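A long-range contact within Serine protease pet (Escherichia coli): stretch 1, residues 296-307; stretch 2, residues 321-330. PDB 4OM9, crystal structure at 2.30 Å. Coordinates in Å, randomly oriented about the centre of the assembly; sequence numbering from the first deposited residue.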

ATOM      1  N   VAL A 296      -2.587  17.896  40.221  1.00 39.70           N
ATOM      2  CA  VAL A 296      -2.780  16.481  39.950  1.00 40.38           C
ATOM      3  C   VAL A 296      -4.044  16.025  40.657  1.00 43.76           C
ATOM      4  O   VAL A 296      -4.031  15.769  41.866  1.00 46.62           O
ATOM      5  N   PHE A 297      -5.129  15.941  39.885  1.00 37.38           N
ATOM      6  CA  PHE A 297      -6.462  15.653  40.401  1.00 40.49           C
ATOM      7  C   PHE A 297      -6.705  14.166  40.556  1.00 43.77           C
ATOM      8  O   PHE A 297      -6.296  13.386  39.719  1.00 41.61           O
ATOM      9  N   SER A 298      -7.389  13.776  41.623  1.00 46.70           N
ATOM     10  CA  SER A 298      -7.691  12.365  41.830  1.00 50.28           C
ATOM     11  C   SER A 298      -9.062  12.182  42.462  1.00 52.44           C
ATOM     12  O   SER A 298      -9.578  13.087  43.107  1.00 53.16           O
ATOM     13  N   GLY A 299      -9.652  11.012  42.247  1.00 49.79           N
ATOM     14  CA  GLY A 299     -10.922  10.659  42.852  1.00 52.12           C
ATOM     15  C   GLY A 299     -12.149  10.986  42.022  1.00 52.69           C
ATOM     16  O   GLY A 299     -13.255  10.568  42.359  1.00 54.92           O
ATOM     17  N   GLY A 300     -11.958  11.722  40.930  1.00 45.95           N
ATOM     18  CA  GLY A 300     -13.074  12.187  40.122  1.00 42.48           C
ATOM     19  C   GLY A 300     -13.705  13.414  40.763  1.00 47.00           C
ATOM     20  O   GLY A 300     -13.228  13.900  41.789  1.00 49.72           O
ATOM     21  N   GLY A 301     -14.779  13.919  40.169  1.00 57.54           N
ATOM     22  CA  GLY A 301     -15.495  15.038  40.754  1.00 60.28           C
ATOM     23  C   GLY A 301     -15.596  16.241  39.847  1.00 53.10           C
ATOM     24  O   GLY A 301     -15.336  16.158  38.654  1.00 51.83           O
ATOM     25  N   LYS A 302     -15.984  17.373  40.415  1.00 53.05           N
ATOM     26  CA  LYS A 302     -16.180  18.566  39.615  1.00 55.94           C
ATOM     27  C   LYS A 302     -15.144  19.607  39.968  1.00 51.99           C
ATOM     28  O   LYS A 302     -14.746  19.734  41.116  1.00 56.56           O
ATOM     29  N   ILE A 303     -14.699  20.326  38.951  1.00 38.85           N
ATOM     30  CA  ILE A 303     -13.748  21.413  39.088  1.00 41.63           C
ATOM     31  C   ILE A 303     -14.436  22.685  38.640  1.00 42.27           C
ATOM     32  O   ILE A 303     -14.823  22.794  37.481  1.00 45.89           O
ATOM     33  N   SER A 304     -14.602  23.644  39.540  1.00 48.40           N
ATOM     34  CA  SER A 304     -15.250  24.891  39.157  1.00 45.68           C
ATOM     35  C   SER A 304     -14.330  26.097  39.260  1.00 47.81           C
ATOM     36  O   SER A 304     -13.698  26.312  40.287  1.00 54.52           O
ATOM     37  N   LEU A 305     -14.287  26.897  38.200  1.00 46.85           N
ATOM     38  CA  LEU A 305     -13.448  28.093  38.159  1.00 47.73           C
ATOM     39  C   LEU A 305     -14.295  29.359  38.352  1.00 54.26           C
ATOM     40  O   LEU A 305     -15.272  29.567  37.612  1.00 46.97           O
ATOM     41  N   LYS A 306     -13.923  30.188  39.341  1.00 46.02           N
ATOM     42  CA  LYS A 306     -14.614  31.453  39.614  1.00 45.11           C
ATOM     43  C   LYS A 306     -14.076  32.599  38.777  1.00 45.29           C
ATOM     44  O   LYS A 306     -14.578  33.717  38.839  1.00 50.15           O
ATOM     45  N   GLU A 307     -13.023  32.332  38.027  1.00 43.89           N
ATOM     46  CA  GLU A 307     -12.341  33.370  37.279  1.00 45.06           C
ATOM     47  C   GLU A 307     -11.380  32.673  36.340  1.00 42.31           C
ATOM     48  O   GLU A 307     -11.221  31.457  36.404  1.00 40.95           O
ATOM     49  N   ASN A 321      -9.331   6.040  35.164  1.00 48.40           N
ATOM     50  CA  ASN A 321     -10.657   5.459  35.386  1.00 51.52           C
ATOM     51  C   ASN A 321     -11.633   6.350  36.170  1.00 58.42           C
ATOM     52  O   ASN A 321     -12.453   5.841  36.935  1.00 57.77           O
ATOM     53  N   LYS A 322     -11.566   7.667  35.981  1.00 49.46           N
ATOM     54  CA  LYS A 322     -12.490   8.554  36.688  1.00 49.07           C
ATOM     55  C   LYS A 322     -13.156   9.586  35.777  1.00 49.07           C
ATOM     56  O   LYS A 322     -12.635   9.933  34.722  1.00 46.34           O
ATOM     57  N   LYS A 323     -14.310  10.074  36.213  1.00 48.41           N
ATOM     58  CA  LYS A 323     -15.059  11.107  35.504  1.00 44.13           C
ATOM     59  C   LYS A 323     -14.881  12.492  36.155  1.00 46.89           C
ATOM     60  O   LYS A 323     -15.030  12.643  37.356  1.00 52.04           O
ATOM     61  N   TYR A 324     -14.552  13.492  35.342  1.00 49.48           N
ATOM     62  CA  TYR A 324     -14.365  14.870  35.796  1.00 50.44           C
ATOM     63  C   TYR A 324     -15.154  15.861  34.952  1.00 49.69           C
ATOM     64  O   TYR A 324     -15.332  15.663  33.753  1.00 50.65           O
ATOM     65  N   THR A 325     -15.607  16.939  35.576  1.00 40.77           N
ATOM     66  CA  THR A 325     -16.175  18.050  34.830  1.00 38.98           C
ATOM     67  C   THR A 325     -15.416  19.324  35.203  1.00 40.38           C
ATOM     68  O   THR A 325     -14.990  19.490  36.342  1.00 40.51           O
ATOM     69  N   VAL A 326     -15.200  20.189  34.218  1.00 34.81           N
ATOM     70  CA  VAL A 326     -14.587  21.487  34.431  1.00 33.98           C
ATOM     71  C   VAL A 326     -15.577  22.550  33.985  1.00 39.06           C
ATOM     72  O   VAL A 326     -15.906  22.654  32.798  1.00 37.87           O
ATOM     73  N   SER A 327     -16.058  23.332  34.941  1.00 46.78           N
ATOM     74  CA  SER A 327     -17.142  24.271  34.684  1.00 48.26           C
ATOM     75  C   SER A 327     -16.810  25.668  35.170  1.00 48.92           C
ATOM     76  O   SER A 327     -15.975  25.849  36.053  1.00 50.21           O
ATOM     77  N   ALA A 328     -17.486  26.646  34.579  1.00 52.01           N
ATOM     78  CA  ALA A 328     -17.490  28.008  35.092  1.00 52.40           C
ATOM     79  C   ALA A 328     -18.620  28.202  36.080  1.00 56.61           C
ATOM     80  O   ALA A 328     -19.762  27.814  35.836  1.00 60.58           O
ATOM     81  N   GLU A 329     -18.285  28.819  37.198  1.00 48.95           N
ATOM     82  CA  GLU A 329     -19.266  29.232  38.178  1.00 51.36           C
ATOM     83  C   GLU A 329     -20.271  30.184  37.535  1.00 53.07           C
ATOM     84  O   GLU A 329     -19.882  31.058  36.761  1.00 48.34           O
ATOM     85  N   GLY A 330     -21.552  30.001  37.851  1.00 50.04           N
ATOM     86  CA  GLY A 330     -22.620  30.848  37.337  1.00 48.84           C
ATOM     87  C   GLY A 330     -22.721  31.000  35.826  1.00 50.50           C
ATOM     88  O   GLY A 330     -23.198  32.030  35.363  1.00 49.44           O
TER

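Strands 301-305 and 323-328 run parallel, their axes 17° apart and 4.7 Å at closest approach, so the side chains of paired residues emerge together on alternate faces of the sheet. Asn-321, at the start of stretch 2, makes no contact with stretch 1. Lys-322 points its CA-to-CB bond toward stretch 1 and, with chi1 and chi2 both m, lies along the glycine turn: CB is 3.9 Å from Gly-300 CA, and CD is 4.1 Å from Gly-299 C. Lys-323 contributes backbone instead; its side chain (chi1 t) keeps its distance, Lys-323 CB coming no nearer than 6.0 Å to Gly-301 N, while its O accepts a hydrogen bond from Gly-301 N at 3.1 Å.

Tyr-324 has the largest covered area, 100 Å². Its chi1 of -67° (m) and chi2 of 88° carry the ring across the turn. Gly-300 CA sits 3.6 Å from the ring centroid, 23° off the normal, a CH-pi contact over one face. An ideal CB on Gly-300 would lie 3.2 Å from Lys-323 O, a tight approach, and its positive phi also favours glycine. The phenol oxygen accepts a hydrogen bond from Gly-300 N (N to Tyr-324 OH 3.0 Å, 157°). Gly-299 N lies 3.3 Å from the same OH, but the angle is too poor for a bond. Phe-297 adds an apolar contact, its CB 3.9 Å from Tyr-324 CE2, although the end of its own side chain (chi1 m) leads away.

Thr-325 (chi1 m) shares a face with Lys-302, and its backbone ties both neighbours: Thr-325 N donates to Gly-301 O at 3.2 Å, and Thr-325 O accepts from Ile-303 N at 2.8 Å. Val-326 (chi1 t) returns to the face of Tyr-324, where its CG2 is 4.3 Å from CB of Ile-303 (chi1 m, chi2 t), a buried apolar pair.

Ser-327 (chi1 m) lies on the opposite face, and its CB is 3.9 Å from CE of Lys-302, whose four chi angles are all t. Its N donates to Ile-303 O and its O accepts from Leu-305 N, both at 2.9 Å. Ala-328 pairs with Leu-305 but has little area covered, Ala-328 CB staying 4.4 Å from Leu-305 O.

Glu-329, with chi1 and chi2 both t, closes the contact. Its N donates to Leu-305 O at 3.1 Å and 174°, its CB is 3.9 Å from Ser-304 OG, and its OE1 is 3.6 Å from Lys-306 CG. Water 1 bridges the stretches, donating to Glu-329 OE1 at 3.0 Å and hydrogen-bonding Ser-304 OG at 3.2 Å. Gly-330 makes no contact.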

ATOM      1  CB  VAL A 296      -1.574  15.659  40.410  1.00 38.82           C
ATOM      2  CG1 VAL A 296      -1.732  14.201  40.022  1.00 39.94           C
ATOM      3  CG2 VAL A 296      -0.300  16.229  39.808  1.00 41.38           C
ATOM      4  CB  PHE A 297      -7.526  16.247  39.475  1.00 40.94           C
ATOM      5  CG  PHE A 297      -7.424  17.737  39.315  1.00 40.01           C
ATOM      6  CD1 PHE A 297      -7.745  18.584  40.369  1.00 38.10           C
ATOM      7  CD2 PHE A 297      -7.017  18.290  38.115  1.00 36.54           C
ATOM      8  CE1 PHE A 297      -7.663  19.950  40.230  1.00 40.53           C
ATOM      9  CE2 PHE A 297      -6.929  19.663  37.967  1.00 35.61           C
ATOM     10  CZ  PHE A 297      -7.246  20.497  39.031  1.00 38.44           C
ATOM     11  CB  SER A 298      -6.613  11.707  42.691  1.00 53.74           C
ATOM     12  OG  SER A 298      -6.447  12.411  43.904  1.00 59.80           O
ATOM     13  CB  LYS A 302     -17.595  19.127  39.808  1.00 56.72           C
ATOM     14  CG  LYS A 302     -17.863  20.437  39.058  1.00 61.34           C
ATOM     15  CD  LYS A 302     -19.203  21.056  39.465  1.00 64.93           C
ATOM     16  CE  LYS A 302     -19.332  22.488  38.972  1.00 65.98           C
ATOM     17  NZ  LYS A 302     -20.682  23.075  39.252  1.00 72.46           N
ATOM     18  CB  ILE A 303     -12.476  21.183  38.228  1.00 38.59           C
ATOM     19  CG1 ILE A 303     -11.657  20.012  38.771  1.00 41.32           C
ATOM     20  CG2 ILE A 303     -11.615  22.445  38.161  1.00 38.75           C
ATOM     21  CD1 ILE A 303     -10.404  19.738  37.987  1.00 38.25           C
ATOM     22  CB  SER A 304     -16.491  25.134  40.010  1.00 52.60           C
ATOM     23  OG  SER A 304     -17.122  26.328  39.599  1.00 54.35           O
ATOM     24  CB  LEU A 305     -12.688  28.159  36.830  1.00 44.24           C
ATOM     25  CG  LEU A 305     -11.318  27.490  36.706  1.00 46.62           C
ATOM     26  CD1 LEU A 305     -11.279  26.168  37.440  1.00 44.27           C
ATOM     27  CD2 LEU A 305     -10.953  27.321  35.251  1.00 42.68           C
ATOM     28  CB  LYS A 306     -14.483  31.851  41.089  1.00 46.88           C
ATOM     29  CG  LYS A 306     -14.576  30.720  42.077  1.00 55.47           C
ATOM     30  CD  LYS A 306     -13.577  30.922  43.218  1.00 56.24           C
ATOM     31  CE  LYS A 306     -14.130  31.746  44.353  1.00 63.84           C
ATOM     32  NZ  LYS A 306     -13.135  31.836  45.453  1.00 71.19           N
ATOM     33  CB  GLU A 307     -11.590  34.330  38.222  1.00 46.26           C
ATOM     34  CG  GLU A 307     -10.686  33.597  39.211  1.00 45.55           C
ATOM     35  CD  GLU A 307      -9.976  34.514  40.208  1.00 56.93           C
ATOM     36  OE1 GLU A 307     -10.545  35.559  40.601  1.00 63.90           O
ATOM     37  OE2 GLU A 307      -8.842  34.175  40.609  1.00 53.59           O
ATOM     38  CB  ASN A 321     -10.538   4.107  36.111  1.00 49.33           C
ATOM     39  CG  ASN A 321      -9.649   3.109  35.368  1.00 57.06           C
ATOM     40  OD1 ASN A 321      -9.826   2.861  34.169  1.00 62.19           O
ATOM     41  ND2 ASN A 321      -8.680   2.535  36.084  1.00 56.33           N
ATOM     42  CB  LYS A 322     -11.772   9.275  37.833  1.00 52.75           C
ATOM     43  CG  LYS A 322     -11.061   8.355  38.808  1.00 57.39           C
ATOM     44  CD  LYS A 322     -12.026   7.581  39.682  1.00 60.94           C
ATOM     45  CE  LYS A 322     -11.260   6.624  40.588  1.00 64.87           C
ATOM     46  NZ  LYS A 322     -12.044   6.181  41.783  1.00 80.56           N
ATOM     47  CB  LYS A 323     -16.544  10.725  35.454  1.00 40.89           C
ATOM     48  CG  LYS A 323     -17.434  11.732  34.744  1.00 48.17           C
ATOM     49  CD  LYS A 323     -16.887  12.076  33.357  1.00 49.32           C
ATOM     50  CE  LYS A 323     -18.003  12.396  32.373  1.00 50.13           C
ATOM     51  NZ  LYS A 323     -18.804  13.583  32.741  1.00 50.89           N
ATOM     52  CB  TYR A 324     -12.891  15.271  35.740  1.00 47.20           C
ATOM     53  CG  TYR A 324     -11.997  14.553  36.715  1.00 51.64           C
ATOM     54  CD1 TYR A 324     -11.399  13.339  36.376  1.00 49.21           C
ATOM     55  CD2 TYR A 324     -11.725  15.098  37.964  1.00 51.58           C
ATOM     56  CE1 TYR A 324     -10.565  12.684  37.265  1.00 52.30           C
ATOM     57  CE2 TYR A 324     -10.894  14.454  38.857  1.00 54.64           C
ATOM     58  CZ  TYR A 324     -10.317  13.247  38.507  1.00 56.71           C
ATOM     59  OH  TYR A 324      -9.502  12.603  39.401  1.00 56.24           O
ATOM     60  CB  THR A 325     -17.680  18.207  35.103  1.00 43.04           C
ATOM     61  OG1 THR A 325     -18.375  17.033  34.660  1.00 44.69           O
ATOM     62  CG2 THR A 325     -18.236  19.396  34.351  1.00 41.94           C
ATOM     63  CB  VAL A 326     -13.278  21.654  33.658  1.00 34.76           C
ATOM     64  CG1 VAL A 326     -12.695  23.034  33.897  1.00 33.36           C
ATOM     65  CG2 VAL A 326     -12.270  20.546  34.029  1.00 32.03           C
ATOM     66  CB  SER A 327     -18.430  23.804  35.366  1.00 48.34           C
ATOM     67  OG  SER A 327     -18.841  22.542  34.884  1.00 53.96           O
ATOM     68  CB  ALA A 328     -17.617  29.005  33.971  1.00 52.20           C
ATOM     69  CB  GLU A 329     -18.552  29.898  39.339  1.00 52.54           C
ATOM     70  CG  GLU A 329     -19.303  30.023  40.625  1.00 61.68           C
ATOM     71  CD  GLU A 329     -18.426  30.676  41.694  1.00 70.75           C
ATOM     72  OE1 GLU A 329     -18.007  29.976  42.640  1.00 71.03           O
ATOM     73  OE2 GLU A 329     -18.124  31.883  41.562  1.00 65.80           O
TER
HETATM   74  O   HOH W   1     -18.219  26.970  42.518  1.00 47.68           O